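Long-range contacts in L-2,4-diaminobutyric acid acetyltransferase (Geobacillus sp., PDB 6SLL), which catalyses the transfer of an acetyl group from acetyl-coenzyme A to L-2,4-diaminobutyric acid, a step in the biosynthesis of the chemical chaperone ectoine: residues Phe73-Arg78 and Phe87-Ala92; Arg120-Thr125 and Gly174-Asp179. All blocks are in the same frame, centred on the assembly; numbering follows the deposited sequence. Where two conformers were deposited one is given.

Contact 1 (Phe73-Arg78 and Phe87-Ala92). With DAB (2,4-diaminobutyric acid), chain G; COA (coenzyme A), chain F.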
# COMPACT_ATOMS: atom_id res chain seq x y z
N PHE B 73 2.10 -9.73 -12.50
CA PHE B 73 1.35 -8.76 -11.65
C PHE B 73 2.03 -7.42 -11.79
O PHE B 73 3.27 -7.31 -11.80
CB PHE B 73 1.36 -9.22 -10.20
CG PHE B 73 0.69 -8.27 -9.23
CD1 PHE B 73 -0.66 -8.18 -9.19
CD2 PHE B 73 1.43 -7.57 -8.31
CE1 PHE B 73 -1.30 -7.37 -8.27
CE2 PHE B 73 0.84 -6.77 -7.35
CZ PHE B 73 -0.53 -6.67 -7.34
N ILE B 74 1.20 -6.38 -11.83
CA ILE B 74 1.63 -4.98 -11.59
C ILE B 74 0.76 -4.38 -10.57
O ILE B 74 -0.49 -4.34 -10.72
CB ILE B 74 1.64 -4.12 -12.89
CG1 ILE B 74 2.46 -4.66 -13.90
CG2 ILE B 74 2.06 -2.68 -12.50
CD1 ILE B 74 2.60 -3.80 -15.12
N SER B 75 1.36 -3.77 -9.52
CA SER B 75 0.64 -2.91 -8.61
C SER B 75 0.97 -1.44 -8.90
O SER B 75 2.14 -1.08 -9.15
CB SER B 75 0.99 -3.21 -7.19
OG SER B 75 2.38 -3.23 -6.97
N ALA B 76 -0.06 -0.60 -8.84
CA ALA B 76 0.15 0.83 -9.02
C ALA B 76 -0.97 1.52 -8.34
O ALA B 76 -2.04 0.99 -8.03
CB ALA B 76 0.16 1.19 -10.51
N PHE B 77 -0.81 2.86 -8.14
CA PHE B 77 -1.84 3.73 -7.56
C PHE B 77 -1.61 5.13 -8.02
O PHE B 77 -0.45 5.53 -8.29
CB PHE B 77 -1.92 3.63 -6.02
CG PHE B 77 -0.61 3.95 -5.34
CD1 PHE B 77 -0.17 5.25 -5.12
CD2 PHE B 77 0.23 2.95 -4.94
CE1 PHE B 77 1.06 5.53 -4.54
CE2 PHE B 77 1.45 3.23 -4.32
CZ PHE B 77 1.88 4.50 -4.12
N ARG B 78 -2.67 5.92 -8.16
CA ARG B 78 -2.50 7.33 -8.42
C ARG B 78 -2.08 8.05 -7.15
O ARG B 78 -2.62 7.80 -6.07
CB ARG B 78 -3.77 7.94 -9.01
CG ARG B 78 -4.13 7.29 -10.28
CD ARG B 78 -4.92 7.80 -11.19
NE ARG B 78 -4.65 9.14 -11.73
CZ ARG B 78 -5.23 9.55 -12.81
NH1 ARG B 78 -6.08 8.81 -13.45
NH2 ARG B 78 -5.04 10.82 -13.20
N PHE B 87 2.00 5.96 -9.62
CA PHE B 87 3.18 5.29 -9.06
C PHE B 87 3.05 3.80 -9.32
O PHE B 87 2.04 3.19 -8.93
CB PHE B 87 3.26 5.56 -7.54
CG PHE B 87 4.53 4.95 -6.98
CD1 PHE B 87 5.71 5.59 -7.08
CD2 PHE B 87 4.49 3.74 -6.36
CE1 PHE B 87 6.86 5.05 -6.58
CE2 PHE B 87 5.65 3.19 -5.83
CZ PHE B 87 6.85 3.86 -5.97
N VAL B 88 4.05 3.24 -9.99
CA VAL B 88 4.10 1.83 -10.25
C VAL B 88 4.97 1.21 -9.19
O VAL B 88 6.19 1.57 -9.06
CB VAL B 88 4.56 1.46 -11.65
CG1 VAL B 88 4.70 -0.02 -11.80
CG2 VAL B 88 3.61 2.06 -12.68
N TRP B 89 4.42 0.34 -8.34
CA TRP B 89 5.04 -0.20 -7.16
C TRP B 89 5.81 -1.45 -7.47
O TRP B 89 7.06 -1.44 -7.37
CB TRP B 89 3.98 -0.37 -6.08
CG TRP B 89 4.46 -0.85 -4.75
CD1 TRP B 89 5.74 -1.18 -4.34
CD2 TRP B 89 3.62 -1.04 -3.60
NE1 TRP B 89 5.68 -1.58 -3.04
CE2 TRP B 89 4.40 -1.53 -2.57
CE3 TRP B 89 2.27 -0.86 -3.39
CZ2 TRP B 89 3.90 -1.80 -1.31
CZ3 TRP B 89 1.75 -1.10 -2.12
CH2 TRP B 89 2.58 -1.59 -1.12
N GLN B 90 5.16 -2.56 -7.84
CA GLN B 90 5.88 -3.81 -8.15
C GLN B 90 5.42 -4.33 -9.51
O GLN B 90 4.21 -4.36 -9.78
CB GLN B 90 5.65 -4.87 -7.05
CG GLN B 90 6.24 -4.46 -5.72
CD GLN B 90 6.12 -5.48 -4.64
OE1 GLN B 90 5.03 -5.95 -4.34
NE2 GLN B 90 7.23 -5.85 -4.05
N VAL B 91 6.38 -4.79 -10.29
CA VAL B 91 6.14 -5.52 -11.53
C VAL B 91 6.81 -6.85 -11.42
O VAL B 91 8.05 -6.86 -11.21
CB VAL B 91 6.59 -4.74 -12.77
CG1 VAL B 91 6.28 -5.47 -14.03
CG2 VAL B 91 6.17 -3.29 -12.79
N ALA B 92 6.10 -7.93 -11.62
CA ALA B 92 6.70 -9.29 -11.52
C ALA B 92 6.16 -10.16 -12.65
O ALA B 92 4.94 -10.14 -12.88
CB ALA B 92 6.30 -9.92 -10.18
N DAB G . 12.04 -3.04 -4.39
CA DAB G . 10.73 -2.32 -4.27
C DAB G . 9.65 -3.36 -4.06
O DAB G . 8.57 -2.94 -3.67
CB DAB G . 10.45 -1.45 -5.50
CG DAB G . 10.17 -2.20 -6.76
ND DAB G . 9.91 -1.23 -7.86
OXT DAB G . 9.88 -4.54 -4.30
N1A COA F . 17.60 -9.86 -20.98
C2A COA F . 17.52 -8.85 -21.86
N3A COA F . 16.49 -8.04 -22.10
C4A COA F . 15.39 -8.37 -21.35
C5A COA F . 15.37 -9.37 -20.40
C6A COA F . 16.53 -10.16 -20.19
N6A COA F . 16.62 -11.16 -19.36
N7A COA F . 14.09 -9.46 -19.89
C8A COA F . 13.40 -8.47 -20.45
N9A COA F . 14.18 -7.78 -21.31
C1B COA F . 13.79 -6.66 -22.05
C2B COA F . 12.96 -7.03 -23.29
O2B COA F . 13.78 -7.32 -24.37
C3B COA F . 12.07 -5.80 -23.36
O3B COA F . 12.92 -4.67 -23.84
P3B COA F . 12.81 -4.15 -25.37
O7A COA F . 11.43 -3.46 -25.29
O8A COA F . 14.08 -3.31 -25.57
O9A COA F . 12.32 -5.35 -26.33
C4B COA F . 11.82 -5.48 -21.91
O4B COA F . 12.96 -5.89 -21.19
C5B COA F . 10.47 -6.04 -21.47
O5B COA F . 10.42 -7.46 -21.74
P1A COA F . 9.21 -8.39 -21.28
O1A COA F . 9.36 -9.68 -21.98
O2A COA F . 7.92 -7.66 -21.36
O3A COA F . 9.62 -8.58 -19.74
P2A COA F . 9.20 -9.82 -18.79
O4A COA F . 7.79 -10.20 -19.03
O5A COA F . 10.23 -10.89 -18.92
O6A COA F . 9.26 -9.16 -17.38
CBP COA F . 10.40 -8.29 -15.44
CCP COA F . 10.30 -8.25 -16.95
CDP COA F . 11.34 -7.13 -15.00
CEP COA F . 9.05 -8.09 -14.85
CAP COA F . 10.98 -9.69 -15.07
OAP COA F . 12.35 -9.75 -15.57
C9P COA F . 10.99 -10.03 -13.62
O9P COA F . 9.97 -10.20 -12.93
N8P COA F . 12.25 -10.13 -13.11
C7P COA F . 12.63 -10.46 -11.82
C6P COA F . 14.03 -11.25 -11.80
C5P COA F . 15.22 -10.35 -11.95
O5P COA F . 15.22 -9.49 -12.90
N4P COA F . 16.19 -10.51 -11.24
C3P COA F . 17.46 -9.67 -11.35
C2P COA F . 18.44 -10.10 -10.01
S1P COA F . 19.14 -11.67 -10.40
O HOH W 1 2.90 -4.20 -4.50
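The Phe-77 ring takes Phe-87 CB over one face, a CH-pi contact with CB 4.1 Å from the ring centroid, and meets Trp-89 CE3 at its edge. The two phenylalanine side chains run side by side in the same direction, their planes turned 31° apart, and Phe-77 CZ comes to 3.5 Å from Phe-87 CD2. The Trp-89 indole has a water over the centre of one face and, at its edge, a carboxylate oxygen of diaminobutyric acid, to which NE1 donates a weak hydrogen bond.

These rings sit on an antiparallel hairpin of the GNAT fold, strands 69-78 and 85-93, whose second strand carries a beta bulge at Trp-89 and Gln-90. Both residues stand opposite Ser-75, with Trp-89 in a helix-like conformation (psi -67°). Trp-89 N bonds to Ser-75 O, whereas Gln-90 N turns to Ser-75 OG at 3.0 Å. That hydroxyl can meet the amide because chi1 of 51° places OG between the backbone N and the carbonyl carbon.

The bulge leaves Trp-89 O to receive the ND amine of diaminobutyric acid at 2.9 Å. Gln-90 NE2 holds the substrate's OXT at 3.0 Å in a fairly straight bond and also donates to Asp-43 O, while OE1 is bonded to Tyr-50 OH. On the sheet side that faces helix 102-112, Ile-74 packs alongside Val-91 and crosses Val-88. Tyr-48 and Tyr-56 of the second subunit meet the rings of Trp-89 and Phe-87 respectively. The water over the indole is shared by Ser-75 OG, at 2.7 Å, and Gln-90 OE1, to which it donates.

Contact 2 (Arg120-Thr125 and Gly174-Asp179)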
# COMPACT_ATOMS: atom_id res chain seq x y z
N ARG B 120 -0.42 11.72 -16.48
CA ARG B 120 0.56 12.44 -17.24
C ARG B 120 2.00 12.00 -16.96
O ARG B 120 2.88 12.24 -17.81
CB ARG B 120 0.36 13.93 -17.04
CG ARG B 120 0.82 14.84 -18.17
CD ARG B 120 0.56 16.32 -17.85
NE ARG B 120 1.26 17.07 -18.85
CZ ARG B 120 2.23 17.94 -18.68
NH1 ARG B 120 2.52 18.37 -17.40
NH2 ARG B 120 2.73 18.58 -19.72
N PHE B 121 2.25 11.33 -15.82
CA PHE B 121 3.54 10.80 -15.47
C PHE B 121 3.44 9.43 -14.84
O PHE B 121 2.48 9.26 -14.06
CB PHE B 121 4.29 11.73 -14.47
CG PHE B 121 4.64 13.09 -15.05
CD1 PHE B 121 5.84 13.27 -15.65
CD2 PHE B 121 3.79 14.12 -14.90
CE1 PHE B 121 6.20 14.48 -16.22
CE2 PHE B 121 4.13 15.41 -15.41
CZ PHE B 121 5.34 15.52 -16.11
N ILE B 122 4.41 8.58 -15.07
CA ILE B 122 4.64 7.42 -14.23
C ILE B 122 5.84 7.72 -13.35
O ILE B 122 6.88 8.21 -13.86
CB ILE B 122 4.88 6.18 -15.06
CG1 ILE B 122 3.59 5.71 -15.75
CG2 ILE B 122 5.52 5.10 -14.25
CD1 ILE B 122 3.83 4.59 -16.77
N GLU B 123 5.76 7.32 -12.08
CA GLU B 123 6.89 7.22 -11.16
C GLU B 123 7.13 5.81 -10.77
O GLU B 123 6.07 5.14 -10.49
CB GLU B 123 6.65 8.14 -9.87
CG GLU B 123 6.88 9.61 -10.14
CD GLU B 123 6.67 10.51 -9.02
OE1 GLU B 123 6.66 11.76 -9.24
OE2 GLU B 123 6.50 10.08 -7.83
N THR B 124 8.36 5.36 -10.63
CA THR B 124 8.66 4.00 -10.15
C THR B 124 10.11 4.04 -9.68
O THR B 124 10.85 4.87 -10.17
CB THR B 124 8.41 2.97 -11.25
OG1 THR B 124 8.36 1.68 -10.69
CG2 THR B 124 9.42 3.02 -12.35
N THR B 125 10.46 3.13 -8.81
CA THR B 125 11.90 3.05 -8.49
C THR B 125 12.45 1.74 -9.02
O THR B 125 11.77 0.70 -9.04
CB THR B 125 12.15 3.18 -6.98
OG1 THR B 125 11.71 2.02 -6.25
CG2 THR B 125 11.62 4.41 -6.40
N GLY B 174 7.50 10.86 -18.50
CA GLY B 174 6.52 11.82 -18.91
C GLY B 174 7.11 13.13 -19.25
O GLY B 174 8.30 13.35 -19.12
N PRO B 175 6.23 14.11 -19.67
CA PRO B 175 4.76 14.01 -19.67
C PRO B 175 4.25 13.26 -20.85
O PRO B 175 4.73 13.30 -21.96
CB PRO B 175 4.32 15.44 -19.78
CG PRO B 175 5.48 16.15 -20.50
CD PRO B 175 6.70 15.47 -20.00
N PHE B 176 3.15 12.48 -20.60
CA PHE B 176 2.52 11.70 -21.67
C PHE B 176 1.75 12.56 -22.63
O PHE B 176 1.45 12.16 -23.75
CB PHE B 176 1.61 10.59 -21.14
CG PHE B 176 2.37 9.53 -20.50
CD1 PHE B 176 3.04 8.64 -21.24
CD2 PHE B 176 2.30 9.30 -19.18
CE1 PHE B 176 3.78 7.63 -20.66
CE2 PHE B 176 2.95 8.27 -18.62
CZ PHE B 176 3.78 7.47 -19.25
N PHE B 177 1.35 13.77 -22.21
CA PHE B 177 0.58 14.64 -23.05
C PHE B 177 0.82 16.06 -22.63
O PHE B 177 1.27 16.35 -21.51
CB PHE B 177 -0.92 14.33 -23.10
CG PHE B 177 -1.63 14.37 -21.80
CD1 PHE B 177 -1.65 13.29 -20.91
CD2 PHE B 177 -2.33 15.44 -21.36
CE1 PHE B 177 -2.28 13.31 -19.67
CE2 PHE B 177 -2.94 15.52 -20.09
CZ PHE B 177 -2.92 14.44 -19.30
N ASN B 178 0.53 17.00 -23.51
CA ASN B 178 0.77 18.46 -23.30
C ASN B 178 -0.21 19.05 -22.34
O ASN B 178 -1.30 18.56 -22.11
CB ASN B 178 0.66 19.17 -24.64
CG ASN B 178 1.90 18.97 -25.48
OD1 ASN B 178 2.84 19.80 -25.45
ND2 ASN B 178 1.85 17.98 -26.37
N ASP B 179 0.23 20.15 -21.71
CA ASP B 179 -0.67 21.07 -21.00
C ASP B 179 -1.59 21.79 -21.93
O ASP B 179 -1.22 22.35 -22.93
CB ASP B 179 0.27 22.05 -20.26
CG ASP B 179 0.90 21.25 -18.98
OD1 ASP B 179 0.10 20.73 -18.10
OD2 ASP B 179 2.13 21.12 -18.90
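Gly-174 lays its bare backbone against Phe-121, whose CE1 lies 3.4 Å from Gly-174 C; with no side chain, the glycine lets the ring come this close. Pro-175 follows through a cis peptide bond and covers two flat groups. Its CA sits over one face of the Phe-121 ring in a CH-pi contact, while, in the one of two Arg-120 conformers described here, Pro-175 CB rests on one face of the guanidinium, 3.4 Å from Arg-120 CZ. Phe-176 N donates to Arg-120 O at 2.8 Å, and its ring reaches Ile-122, whose CD1 meets CZ at the ring edge; Tyr-140 of helix 131-144 touches both side chains.

The segment is the tail leaving strand 168-173, which runs antiparallel to strand 121-125 in the GNAT sheet, so it continues past the start of its neighbour as irregular chain. In that same conformer Phe-177 O accepts Arg-120 NE at 2.8 Å, nearly in the guanidinium plane, and its ring takes Arg-120 CG over one face. Arg-120 is extended from CG to NE (chi2 180°, chi3 169°), and its guanidinium meets Asp-179 on the face opposite Pro-175. There Asp-179 OD2 forms a salt bridge to Arg-120 NH2 at 2.7 Å, the carboxylate plane turned 56° from the guanidinium.

In the fold
Contacts 1 and 2 meet where strand 85-93 of the first runs parallel to its neighbour 121-125 of the second; their centres are about 15 Å apart. Val-88 joins them: its N bonds to Glu-123 O at 2.8 Å and its O to Thr-124 OG1 at 2.7 Å, while Ile-122 packs on its side chain. The substrate amine ND donates to Trp-89 O, at the bulge in the middle of strand 85-93, and is hydrogen-bonded to Thr-125 O, at the C-terminal end of strand 121-125. The tail pairing of contact 2 lies at the other end of that strand; the side chain of Ile-122, which touches Phe-176, is about 10 Å from diaminobutyric acid. Tyr-48 and Tyr-56 of the second subunit reach both contacts, bonding Thr-125 and Glu-123.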